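Local structure of phosphoribosylaminoimidazole-succinocarboxamide synthase (Pyrococcus horikoshii, 4O83) at residues 87-92 and 120-125; 162-167 and 229-234; 173-178 and 188-193. The protein catalyses the ATP-dependent joining of L-aspartate to 5-amino-1-(5-phosphoribosyl)imidazole-4-carboxylate, which yields SAICAR in de novo purine biosynthesis. All coordinates share one frame; numbering follows the deposited sequence.

Contact 1: 87-92 and 120-125. With CD (cadmium ion), chain E.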
loop_
_atom_site.group_PDB
_atom_site.type_symbol
_atom_site.label_atom_id
_atom_site.label_comp_id
_atom_site.label_asym_id
_atom_site.label_seq_id
_atom_site.Cartn_x
_atom_site.Cartn_y
_atom_site.Cartn_z
ATOM N N PRO A 87 12.864 -5.028 24.308
ATOM C CA PRO A 87 11.844 -5.644 25.168
ATOM C C PRO A 87 10.429 -5.171 24.799
ATOM O O PRO A 87 9.663 -4.703 25.663
ATOM C CB PRO A 87 12.231 -5.156 26.564
ATOM C CG PRO A 87 12.893 -3.846 26.329
ATOM C CD PRO A 87 13.608 -3.969 25.009
ATOM N N LEU A 88 10.098 -5.310 23.518
ATOM C CA LEU A 88 8.862 -4.790 22.974
ATOM C C LEU A 88 8.095 -5.796 22.129
ATOM O O LEU A 88 8.681 -6.662 21.464
ATOM C CB LEU A 88 9.148 -3.578 22.082
ATOM C CG LEU A 88 9.841 -2.323 22.634
ATOM C CD1 LEU A 88 10.117 -1.331 21.513
ATOM C CD2 LEU A 88 9.014 -1.671 23.733
ATOM N N GLU A 89 6.778 -5.679 22.198
ATOM C CA GLU A 89 5.902 -6.207 21.161
ATOM C C GLU A 89 5.242 -5.003 20.500
ATOM O O GLU A 89 4.568 -4.226 21.165
ATOM C CB GLU A 89 4.870 -7.181 21.742
ATOM C CG GLU A 89 5.505 -8.320 22.530
ATOM C CD GLU A 89 4.570 -9.493 22.743
ATOM O OE1 GLU A 89 4.324 -10.241 21.786
ATOM O OE2 GLU A 89 4.092 -9.682 23.872
ATOM N N VAL A 90 5.482 -4.839 19.196
ATOM C CA VAL A 90 5.029 -3.690 18.431
ATOM C C VAL A 90 3.829 -4.123 17.597
ATOM O O VAL A 90 3.928 -5.047 16.782
ATOM C CB VAL A 90 6.154 -3.130 17.530
ATOM C CG1 VAL A 90 5.669 -1.924 16.752
ATOM C CG2 VAL A 90 7.406 -2.783 18.351
ATOM N N VAL A 91 2.695 -3.464 17.812
ATOM C CA VAL A 91 1.465 -3.863 17.145
ATOM C C VAL A 91 1.044 -2.792 16.162
ATOM O O VAL A 91 1.022 -1.603 16.503
ATOM C CB VAL A 91 0.336 -4.215 18.152
ATOM C CG1 VAL A 91 -0.960 -4.559 17.427
ATOM C CG2 VAL A 91 0.750 -5.381 19.042
ATOM N N VAL A 92 0.774 -3.217 14.923
ATOM C CA VAL A 92 0.255 -2.341 13.908
ATOM C C VAL A 92 -1.170 -2.787 13.572
ATOM O O VAL A 92 -1.436 -3.991 13.412
ATOM C CB VAL A 92 1.112 -2.311 12.616
ATOM C CG1 VAL A 92 0.579 -1.247 11.673
ATOM C CG2 VAL A 92 2.579 -2.024 12.923
ATOM N N TYR A 120 4.092 -2.260 23.327
ATOM C CA TYR A 120 3.822 -3.058 24.498
ATOM C C TYR A 120 5.142 -3.487 25.087
ATOM O O TYR A 120 6.043 -3.943 24.357
ATOM C CB TYR A 120 3.005 -4.310 24.141
ATOM C CG TYR A 120 1.614 -3.969 23.716
ATOM C CD1 TYR A 120 0.598 -3.874 24.653
ATOM C CD2 TYR A 120 1.323 -3.661 22.373
ATOM C CE1 TYR A 120 -0.699 -3.527 24.274
ATOM C CE2 TYR A 120 0.028 -3.321 21.986
ATOM C CZ TYR A 120 -0.977 -3.258 22.943
ATOM O OH TYR A 120 -2.257 -2.886 22.596
ATOM N N TYR A 121 5.251 -3.335 26.404
ATOM C CA TYR A 121 6.414 -3.804 27.150
ATOM C C TYR A 121 6.308 -5.323 27.274
ATOM O O TYR A 121 5.360 -5.854 27.875
ATOM C CB TYR A 121 6.479 -3.133 28.525
ATOM C CG TYR A 121 7.545 -3.666 29.462
ATOM C CD1 TYR A 121 8.820 -4.032 28.997
ATOM C CD2 TYR A 121 7.286 -3.781 30.821
ATOM C CE1 TYR A 121 9.797 -4.515 29.869
ATOM C CE2 TYR A 121 8.247 -4.259 31.700
ATOM C CZ TYR A 121 9.499 -4.623 31.225
ATOM O OH TYR A 121 10.449 -5.089 32.110
ATOM N N LYS A 122 7.277 -6.009 26.678
ATOM C CA LYS A 122 7.283 -7.460 26.638
ATOM C C LYS A 122 7.680 -7.968 28.005
ATOM O O LYS A 122 8.851 -7.910 28.366
ATOM C CB LYS A 122 8.232 -7.946 25.545
ATOM C CG LYS A 122 8.080 -9.406 25.158
ATOM C CD LYS A 122 9.014 -9.753 23.995
ATOM C CE LYS A 122 9.044 -11.243 23.722
ATOM N NZ LYS A 122 7.705 -11.750 23.317
ATOM N N ASN A 123 6.680 -8.437 28.758
ATOM C CA ASN A 123 6.817 -8.842 30.154
ATOM C C ASN A 123 5.602 -9.663 30.557
ATOM O O ASN A 123 4.521 -9.110 30.734
ATOM C CB ASN A 123 6.945 -7.602 31.063
ATOM C CG ASN A 123 7.305 -7.947 32.502
ATOM O OD1 ASN A 123 6.528 -8.576 33.230
ATOM N ND2 ASN A 123 8.474 -7.494 32.931
ATOM N N ASP A 124 5.782 -10.979 30.697
ATOM C CA ASP A 124 4.683 -11.915 30.995
ATOM C C ASP A 124 4.013 -11.619 32.327
ATOM O O ASP A 124 2.796 -11.762 32.472
ATOM C CB ASP A 124 5.194 -13.365 31.022
ATOM C CG ASP A 124 5.713 -13.840 29.674
ATOM O OD1 ASP A 124 5.074 -13.574 28.636
ATOM O OD2 ASP A 124 6.760 -14.513 29.666
ATOM N N GLU A 125 4.836 -11.221 33.292
ATOM C CA GLU A 125 4.421 -10.946 34.661
ATOM C C GLU A 125 3.427 -9.805 34.732
ATOM O O GLU A 125 2.441 -9.874 35.468
ATOM C CB GLU A 125 5.645 -10.544 35.455
ATOM C CG GLU A 125 5.933 -11.386 36.678
ATOM C CD GLU A 125 7.366 -11.212 37.151
ATOM O OE1 GLU A 125 7.672 -11.622 38.292
ATOM O OE2 GLU A 125 8.192 -10.666 36.385
HETATM CD CD CD E . 3.829 -11.621 25.154
#
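Glu89 turns CG anti to its carbonyl carbon (chi1 -55°) while Lys122 holds CG anti to its own backbone N (chi1 -165°), and the two chains cross at about a right angle, Glu89 CG 3.8 Å from Lys122 CG. The backbones belong to an antiparallel pairing of strands 84-93 and 111-121. Glu89 and Tyr120 make the hydrogen-bonded pair: Glu89 N gives to Tyr120 O at 2.9 Å, and Tyr120 N returns a more bent bond to Glu89 O. Leu88 and Tyr121 follow as the non-hydrogen-bonded pair. Past the strand end, Lys122 N still reaches Pro87 O (2.9 Å) almost straight, at 169°, although it approaches from above the carbonyl plane.

In the conformer described here, one of two for Glu89, OE2 binds cadmium at 2.3 Å together with Asp128. Lys122 NZ stays 4.0 Å from Glu89 OE1, beyond salt-bridge range; its firmer partner is Glu177, and its side chain also touches the bound AMP, so this strand end borders the nucleotide site. The Tyr120 ring, its hydroxyl bonded to Glu118, takes Glu89 O at its edge. Val91 comes obliquely at the same ring, CG2 3.7 Å from Tyr120 CE2.

Contact 2: 162-167 and 229-234. With CD (cadmium ion), chain C.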
loop_
_atom_site.group_PDB
_atom_site.type_symbol
_atom_site.label_atom_id
_atom_site.label_comp_id
_atom_site.label_asym_id
_atom_site.label_seq_id
_atom_site.Cartn_x
_atom_site.Cartn_y
_atom_site.Cartn_z
ATOM N N ASP A 162 -0.697 -4.987 1.490
ATOM C CA ASP A 162 -0.925 -4.914 0.063
ATOM C C ASP A 162 -0.799 -6.296 -0.585
ATOM O O ASP A 162 -1.616 -6.676 -1.412
ATOM C CB ASP A 162 0.027 -3.907 -0.565
ATOM C CG ASP A 162 -0.255 -2.483 -0.116
ATOM O OD1 ASP A 162 -1.269 -2.276 0.623
ATOM O OD2 ASP A 162 0.516 -1.576 -0.520
ATOM N N TYR A 163 0.215 -7.043 -0.166
ATOM C CA TYR A 163 0.434 -8.412 -0.626
ATOM C C TYR A 163 -0.793 -9.288 -0.370
ATOM O O TYR A 163 -1.296 -9.984 -1.275
ATOM C CB TYR A 163 1.652 -8.985 0.099
ATOM C CG TYR A 163 2.031 -10.389 -0.332
ATOM C CD1 TYR A 163 2.586 -10.628 -1.589
ATOM C CD2 TYR A 163 1.863 -11.465 0.528
ATOM C CE1 TYR A 163 2.946 -11.911 -1.989
ATOM C CE2 TYR A 163 2.221 -12.753 0.141
ATOM C CZ TYR A 163 2.766 -12.964 -1.122
ATOM O OH TYR A 163 3.106 -14.235 -1.515
ATOM N N LEU A 164 -1.290 -9.205 0.861
ATOM C CA LEU A 164 -2.405 -10.033 1.314
ATOM C C LEU A 164 -3.753 -9.613 0.743
ATOM O O LEU A 164 -4.599 -10.473 0.471
ATOM C CB LEU A 164 -2.452 -10.118 2.854
ATOM C CG LEU A 164 -1.261 -10.800 3.537
ATOM C CD1 LEU A 164 -1.292 -10.494 5.041
ATOM C CD2 LEU A 164 -1.220 -12.315 3.277
ATOM N N ALA A 165 -3.936 -8.304 0.552
ATOM C CA ALA A 165 -5.148 -7.743 -0.066
ATOM C C ALA A 165 -5.381 -8.296 -1.471
ATOM O O ALA A 165 -6.509 -8.601 -1.840
ATOM C CB ALA A 165 -5.081 -6.208 -0.111
ATOM N N LYS A 166 -4.313 -8.416 -2.259
ATOM C CA LYS A 166 -4.411 -8.955 -3.618
ATOM C C LYS A 166 -4.886 -10.406 -3.630
ATOM O O LYS A 166 -5.346 -10.904 -4.661
ATOM C CB LYS A 166 -3.069 -8.837 -4.344
ATOM C CG LYS A 166 -2.694 -7.403 -4.660
ATOM C CD LYS A 166 -1.214 -7.278 -4.995
ATOM C CE LYS A 166 -0.824 -5.818 -5.063
ATOM N NZ LYS A 166 0.653 -5.664 -5.101
ATOM N N LYS A 167 -4.786 -11.063 -2.472
ATOM C CA LYS A 167 -5.192 -12.469 -2.309
ATOM C C LYS A 167 -6.473 -12.627 -1.508
ATOM O O LYS A 167 -6.795 -13.722 -1.042
ATOM C CB LYS A 167 -4.055 -13.257 -1.672
ATOM C CG LYS A 167 -2.792 -13.176 -2.495
ATOM C CD LYS A 167 -1.597 -13.672 -1.707
ATOM C CE LYS A 167 -0.328 -13.487 -2.520
ATOM N NZ LYS A 167 -0.251 -14.437 -3.660
ATOM N N GLU A 229 -2.395 -21.806 1.092
ATOM C CA GLU A 229 -2.876 -22.103 -0.251
ATOM C C GLU A 229 -3.106 -20.835 -1.078
ATOM O O GLU A 229 -2.710 -20.781 -2.242
ATOM C CB GLU A 229 -4.143 -22.974 -0.189
ATOM C CG GLU A 229 -4.922 -23.069 -1.494
ATOM C CD GLU A 229 -5.827 -24.294 -1.559
ATOM O OE1 GLU A 229 -6.719 -24.451 -0.693
ATOM O OE2 GLU A 229 -5.645 -25.100 -2.497
ATOM N N ARG A 230 -3.742 -19.823 -0.480
ATOM C CA ARG A 230 -3.963 -18.560 -1.179
ATOM C C ARG A 230 -2.671 -17.853 -1.569
ATOM O O ARG A 230 -2.585 -17.260 -2.653
ATOM C CB ARG A 230 -4.806 -17.611 -0.348
ATOM C CG ARG A 230 -6.186 -18.134 -0.043
ATOM C CD ARG A 230 -7.129 -16.969 0.039
ATOM N NE ARG A 230 -8.378 -17.320 0.682
ATOM C CZ ARG A 230 -9.316 -16.435 0.997
ATOM N NH1 ARG A 230 -9.138 -15.150 0.713
ATOM N NH2 ARG A 230 -10.430 -16.831 1.591
ATOM N N ILE A 231 -1.679 -17.909 -0.684
ATOM C CA ILE A 231 -0.372 -17.300 -0.944
ATOM C C ILE A 231 0.455 -18.045 -1.993
ATOM O O ILE A 231 1.019 -17.420 -2.900
ATOM C CB ILE A 231 0.427 -17.125 0.366
ATOM C CG1 ILE A 231 -0.183 -15.985 1.180
ATOM C CG2 ILE A 231 1.898 -16.841 0.087
ATOM C CD1 ILE A 231 0.252 -15.956 2.627
ATOM N N THR A 232 0.518 -19.373 -1.872
ATOM C CA THR A 232 1.390 -20.194 -2.720
ATOM C C THR A 232 0.677 -20.727 -3.961
ATOM O O THR A 232 1.307 -21.018 -4.977
ATOM C CB THR A 232 1.975 -21.392 -1.937
ATOM O OG1 THR A 232 0.902 -22.215 -1.468
ATOM C CG2 THR A 232 2.808 -20.916 -0.740
ATOM N N GLY A 233 -0.641 -20.860 -3.870
ATOM C CA GLY A 233 -1.413 -21.536 -4.911
ATOM C C GLY A 233 -1.370 -23.052 -4.787
ATOM O O GLY A 233 -2.008 -23.761 -5.565
ATOM N N GLU A 234 -0.618 -23.549 -3.807
ATOM C CA GLU A 234 -0.480 -24.983 -3.571
ATOM C C GLU A 234 -1.051 -25.392 -2.217
ATOM O O GLU A 234 -0.921 -24.667 -1.229
HETATM CD CD CD C . -0.674 0.136 0.174
#
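The C-terminal ends of two helices, 143-165 and 220-232, meet here, and Lys167 and Ile231 do most of the touching. The Lys167 chain runs out alongside Ile231, its CD 4.0 Å from Ile231 CG1, then bends at its last torsion (chi4 -72°) and brings NZ to Ile231 O. That bond, 3.3 Å long, is weak, but it sets an ammonium group at the carbonyl end of helix 220-232, where the helix dipole would probably favour a positive charge.

The same lysine also covers part of Tyr163: CE sits over one face of the ring, toward the rim. With an alanine at Lys167, Ile231 O would probably lose its weakly bonded ammonium donor, and the change is likely to uncover that ring face and open a gap beside Ile231 CG1. Ile231 meets the same ring at its edge, and CG2 packs tightly against Tyr163 OH at 3.3 Å. Farther in, Ile231 CD1 touches Leu164 CD2 (4.0 Å), and Leu52, Ile55 and Phe56 of helix 45-62 also touch the isoleucine.

Helix 220-232 stops at Gly233, which has positive phi, and Thr232 OG1 accepts from Glu234 N at 3.1 Å, closing an ST turn.

The second polar link runs the other way. Arg230 NH1 donates to Lys167 O at 3.3 Å, nearly straight (163°), in the guanidinium plane and on a lone pair of the carbonyl. Asp201 takes NH2 of that guanidinium in a salt bridge, and Glu226 takes NE. Just before Tyr163 on helix 143-165, Asp162 binds cadmium through both carboxylate oxygens, OD2 at 2.2 Å, in a site shared with Glu158 and with Asp162 and Glu158 of the second subunit.

Contact 3: 173-178 and 188-193. With AMP (adenosine monophosphate), chain L.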
loop_
_atom_site.group_PDB
_atom_site.type_symbol
_atom_site.label_atom_id
_atom_site.label_comp_id
_atom_site.label_asym_id
_atom_site.label_seq_id
_atom_site.Cartn_x
_atom_site.Cartn_y
_atom_site.Cartn_z
ATOM N N ASP A 173 -4.589 -6.711 11.996
ATOM C CA ASP A 173 -3.503 -6.202 12.833
ATOM C C ASP A 173 -2.439 -7.302 12.905
ATOM O O ASP A 173 -2.667 -8.435 12.402
ATOM C CB ASP A 173 -4.009 -5.772 14.234
ATOM C CG ASP A 173 -4.769 -6.881 14.962
ATOM O OD1 ASP A 173 -4.215 -7.976 15.130
ATOM O OD2 ASP A 173 -5.925 -6.659 15.377
ATOM N N PHE A 174 -1.294 -6.980 13.502
ATOM C CA PHE A 174 -0.191 -7.930 13.664
ATOM C C PHE A 174 0.856 -7.425 14.676
ATOM O O PHE A 174 0.910 -6.216 14.998
ATOM C CB PHE A 174 0.416 -8.367 12.295
ATOM C CG PHE A 174 1.225 -7.305 11.590
ATOM C CD1 PHE A 174 2.603 -7.459 11.421
ATOM C CD2 PHE A 174 0.621 -6.160 11.083
ATOM C CE1 PHE A 174 3.362 -6.480 10.765
ATOM C CE2 PHE A 174 1.381 -5.177 10.452
ATOM C CZ PHE A 174 2.748 -5.333 10.291
ATOM N N LYS A 175 1.653 -8.354 15.199
ATOM C CA LYS A 175 2.646 -8.047 16.206
ATOM C C LYS A 175 4.022 -8.318 15.628
ATOM O O LYS A 175 4.232 -9.356 14.994
ATOM C CB LYS A 175 2.410 -8.898 17.461
ATOM C CG LYS A 175 3.359 -8.640 18.651
ATOM C CD LYS A 175 4.619 -9.521 18.642
ATOM C CE LYS A 175 4.294 -11.016 18.772
ATOM N NZ LYS A 175 5.511 -11.847 18.567
ATOM N N LEU A 176 4.949 -7.394 15.876
ATOM C CA LEU A 176 6.340 -7.497 15.430
ATOM C C LEU A 176 7.272 -7.353 16.618
ATOM O O LEU A 176 6.917 -6.706 17.621
ATOM C CB LEU A 176 6.676 -6.391 14.425
ATOM C CG LEU A 176 5.924 -6.351 13.099
ATOM C CD1 LEU A 176 6.430 -5.199 12.243
ATOM C CD2 LEU A 176 6.087 -7.704 12.377
ATOM N N GLU A 177 8.448 -7.966 16.494
ATOM C CA GLU A 177 9.531 -7.786 17.441
ATOM C C GLU A 177 10.813 -7.437 16.688
ATOM O O GLU A 177 11.004 -7.846 15.523
ATOM C CB GLU A 177 9.734 -9.042 18.306
ATOM C CG GLU A 177 8.436 -9.533 18.933
ATOM C CD GLU A 177 8.602 -10.614 19.989
ATOM O OE1 GLU A 177 9.736 -10.878 20.446
ATOM O OE2 GLU A 177 7.566 -11.182 20.385
ATOM N N PHE A 178 11.678 -6.689 17.380
ATOM C CA PHE A 178 12.904 -6.161 16.819
ATOM C C PHE A 178 14.069 -6.386 17.773
ATOM O O PHE A 178 13.887 -6.514 18.993
ATOM C CB PHE A 178 12.771 -4.644 16.548
ATOM C CG PHE A 178 11.739 -4.292 15.507
ATOM C CD1 PHE A 178 12.095 -4.197 14.163
ATOM C CD2 PHE A 178 10.412 -4.063 15.864
ATOM C CE1 PHE A 178 11.157 -3.866 13.200
ATOM C CE2 PHE A 178 9.461 -3.724 14.897
ATOM C CZ PHE A 178 9.839 -3.637 13.568
ATOM N N LEU A 188 14.266 -6.691 12.072
ATOM C CA LEU A 188 12.995 -7.382 12.344
ATOM C C LEU A 188 13.226 -8.852 12.704
ATOM O O LEU A 188 13.990 -9.554 12.043
ATOM C CB LEU A 188 12.043 -7.247 11.149
ATOM C CG LEU A 188 10.656 -7.895 11.251
ATOM C CD1 LEU A 188 9.813 -7.232 12.336
ATOM C CD2 LEU A 188 9.954 -7.837 9.899
ATOM N N ALA A 189 12.563 -9.310 13.758
ATOM C CA ALA A 189 12.847 -10.609 14.340
ATOM C C ALA A 189 11.598 -11.473 14.541
ATOM O O ALA A 189 10.559 -11.241 13.923
ATOM C CB ALA A 189 13.562 -10.415 15.670
ATOM N N ASP A 190 11.734 -12.469 15.417
ATOM C CA ASP A 190 10.656 -13.385 15.808
ATOM C C ASP A 190 9.989 -14.084 14.615
ATOM O O ASP A 190 10.674 -14.613 13.756
ATOM C CB ASP A 190 9.629 -12.659 16.689
ATOM C CG ASP A 190 8.846 -13.599 17.552
ATOM O OD1 ASP A 190 7.612 -13.649 17.419
ATOM O OD2 ASP A 190 9.459 -14.294 18.369
ATOM N N GLU A 191 8.656 -14.098 14.574
ATOM C CA GLU A 191 7.922 -14.767 13.490
ATOM C C GLU A 191 6.889 -13.846 12.856
ATOM O O GLU A 191 6.521 -12.827 13.430
ATOM C CB GLU A 191 7.238 -16.045 14.000
ATOM C CG GLU A 191 6.072 -15.758 14.929
ATOM C CD GLU A 191 5.430 -16.993 15.499
ATOM O OE1 GLU A 191 4.770 -17.733 14.737
ATOM O OE2 GLU A 191 5.574 -17.201 16.720
ATOM N N ILE A 192 6.441 -14.203 11.656
ATOM C CA ILE A 192 5.269 -13.566 11.062
ATOM C C ILE A 192 4.359 -14.691 10.553
ATOM O O ILE A 192 4.615 -15.310 9.507
ATOM C CB ILE A 192 5.639 -12.577 9.939
ATOM C CG1 ILE A 192 6.616 -11.506 10.446
ATOM C CG2 ILE A 192 4.393 -11.911 9.370
ATOM C CD1 ILE A 192 7.258 -10.709 9.345
ATOM N N SER A 193 3.315 -14.972 11.327
ATOM C CA SER A 193 2.426 -16.088 11.022
ATOM C C SER A 193 1.006 -15.833 11.521
ATOM O O SER A 193 0.756 -14.816 12.178
ATOM C CB SER A 193 2.993 -17.396 11.606
ATOM O OG SER A 193 2.910 -17.424 13.024
HETATM P P AMP L . 8.575 -17.634 22.109
HETATM O O1P AMP L . 8.225 -16.697 23.257
HETATM O O2P AMP L . 7.439 -17.935 21.163
HETATM O O3P AMP L . 9.331 -18.864 22.552
HETATM O "O5'" AMP L . 9.586 -16.775 21.181
HETATM C "C5'" AMP L . 10.981 -17.049 21.047
HETATM C "C4'" AMP L . 11.813 -16.011 21.799
HETATM O "O4'" AMP L . 12.997 -15.653 21.070
HETATM C "C3'" AMP L . 11.059 -14.712 22.043
HETATM O "O3'" AMP L . 11.444 -14.259 23.341
HETATM C "C2'" AMP L . 11.606 -13.764 20.999
HETATM O "O2'" AMP L . 11.547 -12.415 21.461
HETATM C "C1'" AMP L . 13.047 -14.233 20.870
HETATM N N9 AMP L . 13.628 -13.976 19.536
HETATM C C8 AMP L . 12.973 -13.984 18.367
HETATM N N7 AMP L . 13.807 -13.740 17.340
HETATM C C5 AMP L . 15.047 -13.586 17.849
HETATM C C6 AMP L . 16.409 -13.304 17.330
HETATM N N6 AMP L . 16.633 -13.137 16.017
HETATM N N1 AMP L . 17.428 -13.215 18.212
HETATM C C2 AMP L . 17.239 -13.378 19.535
HETATM N N3 AMP L . 16.034 -13.631 20.075
HETATM C C4 AMP L . 14.920 -13.740 19.306
HETATM O O HOH W 1 5.841 -11.479 15.763
HETATM O O HOH W 2 8.352 -9.743 14.213
#
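The carboxylates of Glu177 and Asp190 lie stacked with their planes only 2° apart, Glu177 OE2 3.9 Å from Asp190 OD1. The closeness of the two acids is probably eased by Lys175, which bridges both: bent at chi2 (-91°) and again at chi3, the chain curls back so that NZ salt-bridges Glu177 OE2 at 2.8 Å and Asp190 OD1 at 3.0 Å. It meets the glutamate oxygen on the anti side, tilted out of the carboxylate plane. The other flat group, the Phe178 ring, carries Leu188 CD1 over one face in a CH-pi contact, 4.1 Å from the centroid; Leu176 packs on that same methyl.

This is one wall of the nucleotide pocket. Glu177 OE1 accepts from AMP O2' at 2.6 Å, while Asp190 N donates to AMP N7 at 3.1 Å, so ribose and base are gripped from neighbouring segments. The backbones join where Ala189 N gives to Glu177 O (2.8 Å), and a water carries the link on, from Glu177 N to Ala189 O. A second water accepts from Lys175 NZ.

Strand 169-180 lies beside 84-93 in the sheet, with Leu176 and Phe178 facing helix 143-165, while the loop after strand 186-188 runs against helix 45-62 through Glu191 and Ile192.

In the fold
Contacts 1 and 3 are neighbours in one antiparallel sheet, their centres 11 Å apart: strand 84-93, paired with 111-121 in contact 1, has strand 169-180 of contact 3 on its other side. They touch through a probable hydrogen bond between Val90 O and Leu176 N and the salt bridge of Lys122 to Glu177, and each reaches the AMP site, contact 1 through Lys122 and contact 3 through its direct bonds to the nucleotide. Contact 2 stands apart, its centre about 28 Å from that of contact 1 and 19 Å from that of contact 3, near the subunit interface. Along the chain, contact 1 closes first; contact 3 then falls wholly between the two segments of contact 2.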